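Local coordinates for minor structural protein 5 (Lactococcus phage Tuc2009, PDB 5E7T) that is a structural component of the phage particle, probably of its host-adhesion baseplate, and carries a galactose-binding-like domain that may help recognise host carbohydrate, at residues 104-110 with 160-166; 204-210 with 223-229; 230-236 with 260-266. All coordinates share one frame; numbering follows the deposited sequence.

Overall arrangement
The three contacts are antiparallel strand pairs that follow one another along the chain. Interaction 1 lies in a four-stranded sheet of the galactose-binding-like domain. Interactions 2 and 3 lie on the opposite side of the chain's centre, in the C-terminal region. Their centres are about 43 Å and 44 Å from that of interaction 1. The centres of interactions 2 and 3 are about 17 Å apart, and the two touch. Strand 225-228 of interaction 2 leads almost directly into strand 231-235 of interaction 3, so a short connection joins a three-stranded sheet to a four-stranded one. Interaction 3 also touches chains of Minor structural protein 4, placing this end at a subunit interface.

Interaction 1 of 3, residues 104-110 with 160-166; sequences TISAFWM and ILNVGFF. With SO4 (sulfate ion), chain H.
T104 and F166 begin an antiparallel pairing of two inner strands in a four-stranded sheet. The setting is consistent with the beta sandwich of the galactose-binding clan, and a beta bulge interrupts the pairing. T104 N donates to F166 O at 2.8 Å, and F166 N returns a bond to T104 O. I105 forms a non-hydrogen-bonded pair with F165. The two side chains lie side by side and point the same way, with I105 CD1 3.7 Å from F165 CE1. The other branch, I105 CG2, is 4.0 Å from V163 CG2. S106 N then bonds to G164 O in the carbonyl plane, on a lone pair. The return bond from G164 N to S106 O is weak. On the face that carries T104, S106 and F166, W64 lies against S106 and meets the F166 ring edge-to-face. A107 turns the corner of the bulge with a positive phi of 46°. Its N-H does not bond to the partner strand but to a sulfate ion, with A107 N 3.0 Å from O3 in a nearly straight bond (175°). The sulfate probably comes from the crystallisation liquor. F108 has CG anti to the backbone N (chi1 -174°). This lays the ring alongside V163, with F108 CD1 3.7 Å from V163 CB, while F173 meets the same ring. Beyond the bulge W109 and N162 exchange two backbone bonds. The indole lies beside the N162 side chain, with W109 CZ3 3.5 Å from N162 CB. I160 CG1 comes to the indole edge, in its plane. R111 makes a cation-pi contact with W109. M110 and L161 return to the face of I105 and F165, where V56 and M58 of strand 53-60 help cover the pair's second strand. M110 CG touches L161 CD1 at 3.8 Å.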
loop_
_atom_site.group_PDB
_atom_site.type_symbol
_atom_site.label_atom_id
_atom_site.label_comp_id
_atom_site.label_asym_id
_atom_site.label_seq_id
_atom_site.Cartn_x
_atom_site.Cartn_y
_atom_site.Cartn_z
ATOM N N THR B 104 -13.878 -46.328 57.079
ATOM C CA THR B 104 -14.164 -47.202 55.961
ATOM C C THR B 104 -13.836 -46.530 54.615
ATOM O O THR B 104 -14.181 -45.366 54.379
ATOM C CB THR B 104 -15.624 -47.628 56.094
ATOM O OG1 THR B 104 -15.720 -48.473 57.235
ATOM C CG2 THR B 104 -16.172 -48.331 54.866
ATOM N N ILE B 105 -13.171 -47.293 53.740
ATOM C CA ILE B 105 -12.789 -46.884 52.400
ATOM C C ILE B 105 -13.850 -47.406 51.431
ATOM O O ILE B 105 -14.103 -48.616 51.394
ATOM C CB ILE B 105 -11.396 -47.466 52.064
ATOM C CG1 ILE B 105 -10.297 -46.875 52.953
ATOM C CG2 ILE B 105 -11.068 -47.347 50.580
ATOM C CD1 ILE B 105 -9.859 -45.413 52.647
ATOM N N SER B 106 -14.453 -46.514 50.644
ATOM C CA SER B 106 -15.418 -46.904 49.626
ATOM C C SER B 106 -15.253 -46.049 48.370
ATOM O O SER B 106 -14.690 -44.960 48.438
ATOM C CB SER B 106 -16.840 -46.850 50.163
ATOM O OG SER B 106 -17.266 -45.511 50.341
ATOM N N ALA B 107 -15.738 -46.566 47.223
ATOM C CA ALA B 107 -15.679 -46.001 45.866
ATOM C C ALA B 107 -14.280 -45.493 45.565
ATOM O O ALA B 107 -14.070 -44.322 45.256
ATOM C CB ALA B 107 -16.730 -44.923 45.670
ATOM N N PHE B 108 -13.311 -46.389 45.753
ATOM C CA PHE B 108 -11.905 -46.090 45.560
ATOM C C PHE B 108 -11.538 -46.560 44.182
ATOM O O PHE B 108 -11.294 -47.760 43.991
ATOM C CB PHE B 108 -11.033 -46.758 46.666
ATOM C CG PHE B 108 -9.569 -46.382 46.633
ATOM C CD1 PHE B 108 -9.137 -45.232 45.967
ATOM C CD2 PHE B 108 -8.621 -47.167 47.275
ATOM C CE1 PHE B 108 -7.781 -44.898 45.914
ATOM C CE2 PHE B 108 -7.257 -46.826 47.233
ATOM C CZ PHE B 108 -6.847 -45.701 46.549
ATOM N N TRP B 109 -11.511 -45.623 43.220
ATOM C CA TRP B 109 -11.218 -45.928 41.819
ATOM C C TRP B 109 -10.761 -44.739 40.957
ATOM O O TRP B 109 -10.804 -43.597 41.414
ATOM C CB TRP B 109 -12.423 -46.612 41.147
ATOM C CG TRP B 109 -13.799 -46.161 41.577
ATOM C CD1 TRP B 109 -14.748 -46.926 42.189
ATOM C CD2 TRP B 109 -14.420 -44.876 41.330
ATOM N NE1 TRP B 109 -15.900 -46.193 42.379
ATOM C CE2 TRP B 109 -15.723 -44.931 41.867
ATOM C CE3 TRP B 109 -13.974 -43.661 40.776
ATOM C CZ2 TRP B 109 -16.590 -43.840 41.829
ATOM C CZ3 TRP B 109 -14.854 -42.598 40.702
ATOM C CH2 TRP B 109 -16.134 -42.687 41.244
ATOM N N MET B 110 -10.304 -45.024 39.705
ATOM C CA MET B 110 -9.941 -44.048 38.660
ATOM C C MET B 110 -10.976 -44.302 37.592
ATOM O O MET B 110 -10.991 -45.382 36.987
ATOM C CB MET B 110 -8.555 -44.302 38.096
ATOM C CG MET B 110 -7.472 -43.670 38.879
ATOM S SD MET B 110 -5.902 -44.239 38.231
ATOM C CE MET B 110 -4.873 -43.698 39.476
ATOM N N ILE B 160 -12.380 -38.925 37.138
ATOM C CA ILE B 160 -11.827 -38.621 38.457
ATOM C C ILE B 160 -11.120 -39.788 39.118
ATOM O O ILE B 160 -11.417 -40.959 38.844
ATOM C CB ILE B 160 -12.905 -38.036 39.422
ATOM C CG1 ILE B 160 -14.102 -38.981 39.618
ATOM C CG2 ILE B 160 -13.351 -36.657 39.008
ATOM C CD1 ILE B 160 -14.956 -38.673 40.754
ATOM N N LEU B 161 -10.210 -39.447 40.038
ATOM C CA LEU B 161 -9.579 -40.365 40.965
ATOM C C LEU B 161 -10.365 -40.036 42.232
ATOM O O LEU B 161 -10.279 -38.898 42.723
ATOM C CB LEU B 161 -8.083 -40.082 41.170
ATOM C CG LEU B 161 -7.450 -40.698 42.422
ATOM C CD1 LEU B 161 -7.417 -42.185 42.361
ATOM C CD2 LEU B 161 -6.059 -40.190 42.624
ATOM N N ASN B 162 -11.166 -41.001 42.724
ATOM C CA ASN B 162 -12.022 -40.823 43.880
ATOM C C ASN B 162 -11.761 -41.838 44.974
ATOM O O ASN B 162 -11.352 -42.965 44.692
ATOM C CB ASN B 162 -13.456 -40.947 43.409
ATOM C CG ASN B 162 -14.519 -40.609 44.414
ATOM O OD1 ASN B 162 -15.112 -41.502 45.031
ATOM N ND2 ASN B 162 -14.856 -39.321 44.517
ATOM N N VAL B 163 -12.034 -41.436 46.226
ATOM C CA VAL B 163 -12.007 -42.241 47.451
ATOM C C VAL B 163 -12.980 -41.608 48.443
ATOM O O VAL B 163 -13.169 -40.391 48.417
ATOM C CB VAL B 163 -10.603 -42.499 48.058
ATOM C CG1 VAL B 163 -10.010 -41.246 48.660
ATOM C CG2 VAL B 163 -10.647 -43.622 49.100
ATOM N N GLY B 164 -13.602 -42.445 49.270
ATOM C CA GLY B 164 -14.543 -42.036 50.294
ATOM C C GLY B 164 -14.117 -42.530 51.649
ATOM O O GLY B 164 -13.874 -43.723 51.833
ATOM N N PHE B 165 -13.993 -41.594 52.594
ATOM C CA PHE B 165 -13.617 -41.875 53.975
ATOM C C PHE B 165 -14.846 -41.603 54.832
ATOM O O PHE B 165 -15.311 -40.462 54.920
ATOM C CB PHE B 165 -12.453 -40.991 54.426
ATOM C CG PHE B 165 -11.205 -41.012 53.573
ATOM C CD1 PHE B 165 -10.187 -41.921 53.824
ATOM C CD2 PHE B 165 -11.002 -40.054 52.592
ATOM C CE1 PHE B 165 -8.997 -41.885 53.093
ATOM C CE2 PHE B 165 -9.812 -40.015 51.871
ATOM C CZ PHE B 165 -8.816 -40.927 52.130
ATOM N N PHE B 166 -15.418 -42.668 55.389
ATOM C CA PHE B 166 -16.605 -42.561 56.219
ATOM C C PHE B 166 -16.407 -43.250 57.549
ATOM O O PHE B 166 -15.780 -44.310 57.629
ATOM C CB PHE B 166 -17.860 -43.037 55.480
ATOM C CG PHE B 166 -18.199 -42.130 54.326
ATOM C CD1 PHE B 166 -18.929 -40.965 54.528
ATOM C CD2 PHE B 166 -17.729 -42.404 53.043
ATOM C CE1 PHE B 166 -19.197 -40.096 53.472
ATOM C CE2 PHE B 166 -18.006 -41.532 51.986
ATOM C CZ PHE B 166 -18.732 -40.378 52.213
HETATM S S SO4 H . -17.496 -49.548 46.219
HETATM O O1 SO4 H . -18.068 -50.889 46.229
HETATM O O2 SO4 H . -18.446 -48.607 45.604
HETATM O O3 SO4 H . -17.232 -49.147 47.605
HETATM O O4 SO4 H . -16.239 -49.562 45.427
#

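Interaction 2 of 3, residues 204-210 with 223-229; sequences PKFVGTY and KYDWDEM
Y210 and Y224 form a T-shaped stack at one end of an antiparallel strand pair. Strand 206-210 is the middle strand of a three-stranded sheet, between 8-12 and 225-228. The Y210 CG lies between the backbone N and the carbonyl carbon (chi1 87°). This turns the ring edge onto the face of Y224, with the planes at 68° and the centroids 4.9 Å apart. K223 CG sits over the centre of the Y210 ring, 3.9 Å from its centroid. Both hydroxyls are tied to S218: Y210 OH to its N and Y224 OH to its O. V207 with D227 and T209 with D225 are the hydrogen-bonded pairs. Between them G208 has no side chain, and the W226 indole lies over its backbone. G208 CA is 3.7 Å from the centroid of the six-membered ring, a CH-pi contact. W226 NE1 bonds to S221 O. F206 crosses E228, with F206 CE2 3.6 Å from E228 CG. K205 and F206 both face A12 in a classic beta bulge. M229 is bent at its last torsion (chi3 -54°) and crosses V207 at about a right angle, with M229 SD 3.7 Å from V207 CB.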
loop_
_atom_site.group_PDB
_atom_site.type_symbol
_atom_site.label_atom_id
_atom_site.label_comp_id
_atom_site.label_asym_id
_atom_site.label_seq_id
_atom_site.Cartn_x
_atom_site.Cartn_y
_atom_site.Cartn_z
ATOM N N PRO B 204 8.924 -51.919 20.353
ATOM C CA PRO B 204 9.839 -53.068 20.455
ATOM C C PRO B 204 10.878 -53.080 19.341
ATOM O O PRO B 204 10.538 -52.749 18.196
ATOM C CB PRO B 204 8.903 -54.267 20.319
ATOM C CG PRO B 204 7.598 -53.790 20.800
ATOM C CD PRO B 204 7.512 -52.375 20.356
ATOM N N LYS B 205 12.142 -53.435 19.694
ATOM C CA LYS B 205 13.307 -53.485 18.798
ATOM C C LYS B 205 13.600 -54.863 18.207
ATOM O O LYS B 205 14.171 -54.943 17.106
ATOM C CB LYS B 205 14.565 -52.941 19.504
ATOM C CG LYS B 205 14.680 -51.426 19.420
ATOM C CD LYS B 205 15.518 -50.819 20.544
ATOM C CE LYS B 205 15.213 -49.344 20.749
ATOM N NZ LYS B 205 14.013 -49.135 21.603
ATOM N N PHE B 206 13.225 -55.941 18.940
ATOM C CA PHE B 206 13.472 -57.342 18.567
ATOM C C PHE B 206 12.201 -58.184 18.419
ATOM O O PHE B 206 11.246 -57.999 19.169
ATOM C CB PHE B 206 14.459 -58.008 19.551
ATOM C CG PHE B 206 15.760 -57.251 19.710
ATOM C CD1 PHE B 206 15.864 -56.189 20.605
ATOM C CD2 PHE B 206 16.868 -57.569 18.934
ATOM C CE1 PHE B 206 17.049 -55.452 20.711
ATOM C CE2 PHE B 206 18.055 -56.835 19.043
ATOM C CZ PHE B 206 18.137 -55.780 19.929
ATOM N N VAL B 207 12.207 -59.112 17.448
ATOM C CA VAL B 207 11.119 -60.057 17.190
ATOM C C VAL B 207 11.600 -61.506 17.415
ATOM O O VAL B 207 12.711 -61.874 17.029
ATOM C CB VAL B 207 10.434 -59.833 15.819
ATOM C CG1 VAL B 207 11.358 -60.150 14.656
ATOM C CG2 VAL B 207 9.134 -60.611 15.710
ATOM N N GLY B 208 10.763 -62.293 18.066
ATOM C CA GLY B 208 11.025 -63.688 18.368
ATOM C C GLY B 208 10.010 -64.593 17.714
ATOM O O GLY B 208 8.812 -64.310 17.760
ATOM N N THR B 209 10.489 -65.674 17.079
ATOM C CA THR B 209 9.633 -66.642 16.400
ATOM C C THR B 209 10.026 -68.079 16.631
ATOM O O THR B 209 11.201 -68.400 16.807
ATOM C CB THR B 209 9.511 -66.362 14.903
ATOM O OG1 THR B 209 10.743 -65.842 14.413
ATOM C CG2 THR B 209 8.369 -65.427 14.579
ATOM N N TYR B 210 9.000 -68.935 16.644
ATOM C CA TYR B 210 9.044 -70.390 16.750
ATOM C C TYR B 210 7.763 -70.948 16.112
ATOM O O TYR B 210 6.775 -70.212 15.985
ATOM C CB TYR B 210 9.349 -70.890 18.179
ATOM C CG TYR B 210 8.168 -71.062 19.103
ATOM C CD1 TYR B 210 7.445 -72.249 19.127
ATOM C CD2 TYR B 210 7.850 -70.092 20.042
ATOM C CE1 TYR B 210 6.391 -72.437 20.016
ATOM C CE2 TYR B 210 6.791 -70.264 20.931
ATOM C CZ TYR B 210 6.059 -71.438 20.913
ATOM O OH TYR B 210 5.007 -71.628 21.781
ATOM N N LYS B 223 12.149 -69.812 24.283
ATOM C CA LYS B 223 11.489 -70.691 23.303
ATOM C C LYS B 223 11.539 -70.109 21.865
ATOM O O LYS B 223 11.456 -70.858 20.891
ATOM C CB LYS B 223 10.034 -70.989 23.736
ATOM C CG LYS B 223 9.405 -72.222 23.067
ATOM C CD LYS B 223 9.501 -73.494 23.926
ATOM C CE LYS B 223 9.631 -74.774 23.111
ATOM N NZ LYS B 223 8.359 -75.180 22.449
ATOM N N TYR B 224 11.714 -68.777 21.757
ATOM C CA TYR B 224 11.739 -67.983 20.527
ATOM C C TYR B 224 13.139 -67.797 19.900
ATOM O O TYR B 224 14.155 -67.925 20.590
ATOM C CB TYR B 224 11.114 -66.600 20.825
ATOM C CG TYR B 224 9.649 -66.660 21.192
ATOM C CD1 TYR B 224 8.660 -66.610 20.213
ATOM C CD2 TYR B 224 9.245 -66.760 22.520
ATOM C CE1 TYR B 224 7.305 -66.685 20.543
ATOM C CE2 TYR B 224 7.892 -66.830 22.865
ATOM C CZ TYR B 224 6.925 -66.801 21.871
ATOM O OH TYR B 224 5.590 -66.855 22.200
ATOM N N ASP B 225 13.172 -67.475 18.585
ATOM C CA ASP B 225 14.391 -67.154 17.838
ATOM C C ASP B 225 14.365 -65.634 17.656
ATOM O O ASP B 225 13.537 -65.103 16.910
ATOM C CB ASP B 225 14.451 -67.905 16.491
ATOM C CG ASP B 225 14.544 -69.422 16.601
ATOM O OD1 ASP B 225 15.468 -69.919 17.300
ATOM O OD2 ASP B 225 13.735 -70.115 15.941
ATOM N N TRP B 226 15.222 -64.935 18.404
ATOM C CA TRP B 226 15.269 -63.474 18.466
ATOM C C TRP B 226 16.166 -62.762 17.449
ATOM O O TRP B 226 17.384 -62.959 17.444
ATOM C CB TRP B 226 15.661 -63.046 19.871
ATOM C CG TRP B 226 14.664 -63.491 20.884
ATOM C CD1 TRP B 226 14.713 -64.625 21.638
ATOM C CD2 TRP B 226 13.398 -62.877 21.159
ATOM N NE1 TRP B 226 13.591 -64.717 22.423
ATOM C CE2 TRP B 226 12.753 -63.670 22.132
ATOM C CE3 TRP B 226 12.757 -61.715 20.700
ATOM C CZ2 TRP B 226 11.493 -63.343 22.648
ATOM C CZ3 TRP B 226 11.498 -61.413 21.189
ATOM C CH2 TRP B 226 10.891 -62.207 22.170
ATOM N N ASP B 227 15.552 -61.867 16.644
ATOM C CA ASP B 227 16.214 -61.062 15.618
ATOM C C ASP B 227 15.921 -59.581 15.822
ATOM O O ASP B 227 14.840 -59.241 16.304
ATOM C CB ASP B 227 15.693 -61.452 14.224
ATOM C CG ASP B 227 16.107 -62.803 13.678
ATOM O OD1 ASP B 227 17.230 -63.258 14.001
ATOM O OD2 ASP B 227 15.361 -63.351 12.836
ATOM N N GLU B 228 16.849 -58.696 15.389
ATOM C CA GLU B 228 16.652 -57.247 15.455
ATOM C C GLU B 228 15.742 -56.885 14.297
ATOM O O GLU B 228 16.085 -57.201 13.148
ATOM C CB GLU B 228 17.982 -56.477 15.345
ATOM C CG GLU B 228 17.902 -55.064 15.913
ATOM C CD GLU B 228 19.017 -54.082 15.598
ATOM O OE1 GLU B 228 20.152 -54.520 15.288
ATOM O OE2 GLU B 228 18.753 -52.859 15.685
ATOM N N MET B 229 14.577 -56.259 14.581
ATOM C CA MET B 229 13.660 -55.925 13.499
ATOM C C MET B 229 14.232 -54.860 12.585
ATOM O O MET B 229 14.790 -53.867 13.067
ATOM C CB MET B 229 12.289 -55.506 14.004
ATOM C CG MET B 229 11.683 -56.449 14.985
ATOM S SD MET B 229 9.896 -56.256 15.104
ATOM C CE MET B 229 9.758 -54.415 15.456
HETATM O O HOH W 1 13.149 -64.090 14.247
#

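Interaction 3 of 3, residues 230-236 with 260-266; sequences KYRVYLD and NVQVSQI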
loop_
_atom_site.group_PDB
_atom_site.type_symbol
_atom_site.label_atom_id
_atom_site.label_comp_id
_atom_site.label_asym_id
_atom_site.label_seq_id
_atom_site.Cartn_x
_atom_site.Cartn_y
_atom_site.Cartn_z
ATOM N N LYS B 230 14.092 -55.088 11.268
ATOM C CA LYS B 230 14.519 -54.214 10.176
ATOM C C LYS B 230 13.289 -53.519 9.555
ATOM O O LYS B 230 13.469 -52.575 8.783
ATOM C CB LYS B 230 15.283 -55.044 9.112
ATOM C CG LYS B 230 16.157 -54.256 8.121
ATOM C CD LYS B 230 16.711 -55.167 6.985
ATOM C CE LYS B 230 17.394 -54.414 5.852
ATOM N NZ LYS B 230 17.769 -55.303 4.711
ATOM N N TYR B 231 12.039 -53.969 9.875
ATOM C CA TYR B 231 10.817 -53.356 9.315
ATOM C C TYR B 231 9.674 -53.208 10.321
ATOM O O TYR B 231 9.581 -53.991 11.254
ATOM C CB TYR B 231 10.321 -54.096 8.044
ATOM C CG TYR B 231 11.390 -54.302 6.993
ATOM C CD1 TYR B 231 11.689 -53.305 6.069
ATOM C CD2 TYR B 231 12.146 -55.468 6.964
ATOM C CE1 TYR B 231 12.702 -53.474 5.127
ATOM C CE2 TYR B 231 13.176 -55.638 6.044
ATOM C CZ TYR B 231 13.456 -54.637 5.128
ATOM O OH TYR B 231 14.475 -54.819 4.219
ATOM N N ARG B 232 8.803 -52.194 10.122
ATOM C CA ARG B 232 7.645 -51.932 10.984
ATOM C C ARG B 232 6.415 -51.923 10.127
ATOM O O ARG B 232 6.369 -51.187 9.143
ATOM C CB ARG B 232 7.777 -50.615 11.764
ATOM C CG ARG B 232 7.182 -50.762 13.140
ATOM C CD ARG B 232 6.968 -49.486 13.929
ATOM N NE ARG B 232 8.174 -48.746 14.346
ATOM C CZ ARG B 232 9.166 -49.210 15.100
ATOM N NH1 ARG B 232 9.216 -50.493 15.437
ATOM N NH2 ARG B 232 10.150 -48.409 15.470
ATOM N N VAL B 233 5.437 -52.777 10.472
ATOM C CA VAL B 233 4.196 -52.964 9.726
ATOM C C VAL B 233 3.062 -52.239 10.403
ATOM O O VAL B 233 2.790 -52.478 11.573
ATOM C CB VAL B 233 3.921 -54.459 9.473
ATOM C CG1 VAL B 233 2.550 -54.681 8.840
ATOM C CG2 VAL B 233 5.029 -55.068 8.610
ATOM N N TYR B 234 2.447 -51.303 9.664
ATOM C CA TYR B 234 1.340 -50.420 10.062
ATOM C C TYR B 234 0.056 -50.872 9.374
ATOM O O TYR B 234 -0.043 -50.823 8.144
ATOM C CB TYR B 234 1.644 -48.965 9.624
ATOM C CG TYR B 234 2.757 -48.297 10.400
ATOM C CD1 TYR B 234 4.092 -48.502 10.063
ATOM C CD2 TYR B 234 2.477 -47.448 11.464
ATOM C CE1 TYR B 234 5.124 -47.888 10.779
ATOM C CE2 TYR B 234 3.497 -46.825 12.180
ATOM C CZ TYR B 234 4.821 -47.056 11.844
ATOM O OH TYR B 234 5.816 -46.456 12.590
ATOM N N LEU B 235 -0.919 -51.319 10.164
ATOM C CA LEU B 235 -2.211 -51.717 9.631
ATOM C C LEU B 235 -3.137 -50.604 10.042
ATOM O O LEU B 235 -3.258 -50.324 11.233
ATOM C CB LEU B 235 -2.667 -53.068 10.194
ATOM C CG LEU B 235 -4.048 -53.560 9.757
ATOM C CD1 LEU B 235 -4.014 -54.242 8.386
ATOM C CD2 LEU B 235 -4.628 -54.466 10.807
ATOM N N ASP B 236 -3.700 -49.896 9.040
ATOM C CA ASP B 236 -4.620 -48.770 9.178
ATOM C C ASP B 236 -4.052 -47.640 10.017
ATOM O O ASP B 236 -4.748 -47.094 10.864
ATOM C CB ASP B 236 -5.986 -49.255 9.699
ATOM C CG ASP B 236 -6.762 -50.064 8.677
ATOM O OD1 ASP B 236 -6.765 -49.661 7.479
ATOM O OD2 ASP B 236 -7.433 -51.065 9.086
ATOM N N ASN B 260 -5.851 -51.387 5.076
ATOM C CA ASN B 260 -4.713 -50.721 4.439
ATOM C C ASN B 260 -3.476 -51.032 5.247
ATOM O O ASN B 260 -3.483 -50.942 6.472
ATOM C CB ASN B 260 -4.828 -49.230 4.392
ATOM C CG ASN B 260 -5.953 -48.666 3.634
ATOM O OD1 ASN B 260 -5.955 -48.651 2.395
ATOM N ND2 ASN B 260 -6.797 -47.976 4.388
ATOM N N VAL B 261 -2.402 -51.343 4.554
ATOM C CA VAL B 261 -1.120 -51.679 5.145
ATOM C C VAL B 261 -0.041 -50.892 4.423
ATOM O O VAL B 261 -0.104 -50.669 3.209
ATOM C CB VAL B 261 -0.858 -53.229 5.208
ATOM C CG1 VAL B 261 -1.110 -53.903 3.872
ATOM C CG2 VAL B 261 0.535 -53.584 5.738
ATOM N N GLN B 262 0.901 -50.409 5.210
ATOM C CA GLN B 262 2.080 -49.683 4.776
ATOM C C GLN B 262 3.205 -50.146 5.709
ATOM O O GLN B 262 2.920 -50.541 6.848
ATOM C CB GLN B 262 1.852 -48.158 4.763
ATOM C CG GLN B 262 1.221 -47.596 6.019
ATOM C CD GLN B 262 0.879 -46.138 5.959
ATOM O OE1 GLN B 262 1.106 -45.445 4.947
ATOM N NE2 GLN B 262 0.362 -45.628 7.078
ATOM N N VAL B 263 4.449 -50.225 5.184
ATOM C CA VAL B 263 5.628 -50.695 5.929
ATOM C C VAL B 263 6.687 -49.603 5.923
ATOM O O VAL B 263 6.787 -48.852 4.953
ATOM C CB VAL B 263 6.204 -52.013 5.328
ATOM C CG1 VAL B 263 7.377 -52.559 6.148
ATOM C CG2 VAL B 263 5.118 -53.077 5.136
ATOM N N SER B 264 7.481 -49.526 6.996
ATOM C CA SER B 264 8.630 -48.628 7.088
ATOM C C SER B 264 9.878 -49.483 7.402
ATOM O O SER B 264 9.732 -50.653 7.774
ATOM C CB SER B 264 8.401 -47.576 8.159
ATOM O OG SER B 264 8.612 -48.143 9.435
ATOM N N GLN B 265 11.088 -48.922 7.227
ATOM C CA GLN B 265 12.339 -49.620 7.526
ATOM C C GLN B 265 12.953 -49.009 8.770
ATOM O O GLN B 265 12.977 -47.780 8.916
ATOM C CB GLN B 265 13.331 -49.523 6.358
ATOM C CG GLN B 265 14.611 -50.331 6.566
ATOM C CD GLN B 265 15.758 -49.956 5.661
ATOM O OE1 GLN B 265 15.572 -49.542 4.517
ATOM N NE2 GLN B 265 16.981 -50.154 6.144
ATOM N N ILE B 266 13.477 -49.876 9.648
ATOM C CA ILE B 266 14.157 -49.495 10.885
ATOM C C ILE B 266 15.653 -49.759 10.746
ATOM O O ILE B 266 16.073 -50.769 10.163
ATOM C CB ILE B 266 13.538 -50.223 12.099
ATOM C CG1 ILE B 266 11.994 -50.080 12.130
ATOM C CG2 ILE B 266 14.197 -49.820 13.434
ATOM C CD1 ILE B 266 11.407 -48.686 12.230
HETATM O O HOH W 2 -1.444 -48.494 7.693
#
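I266 lays its CD1 over one face of the R232 guanidinium, 3.5 Å from R232 NH2. Y234 OH lies at the edge of the same group, in its plane. The backbones of R232 with S264 and of Y234 with Q262 each exchange two hydrogen bonds. The bond from Y234 N to Q262 O is 3.0 Å long. On the other face V233 touches two valines: V233 CG1 is 3.9 Å from V261 CG2, and V233 CG2 is 4.0 Å from V263 CG2. D236 N bonds to N260 O at 2.8 Å. N260 N answers to D236 OD1 at 3.1 Å, coming from above the carboxylate plane. These are the two central strands of a four-stranded antiparallel sheet, between 238-243 and 278-281. The order resembles the C'-C-F-G sheet of fibronectin type III domains. S264 OG sits at the Y234 ring edge, 3.7 Å from Y234 CE1. E271 OE2 takes hydrogen bonds from both S264 OG and Y234 OH, and this pins the tyrosine and the serine together. R232 NE makes a long, weak ion pair with the other oxygen of E271. F248 and L250 of strand 247-250 pack on V233. W126 of a Minor structural protein 4 chain meets the Y231 ring edge-to-face and packs on V233 and V263. The Y231 OH is hydrogen-bonded to N128 ND2 of that chain.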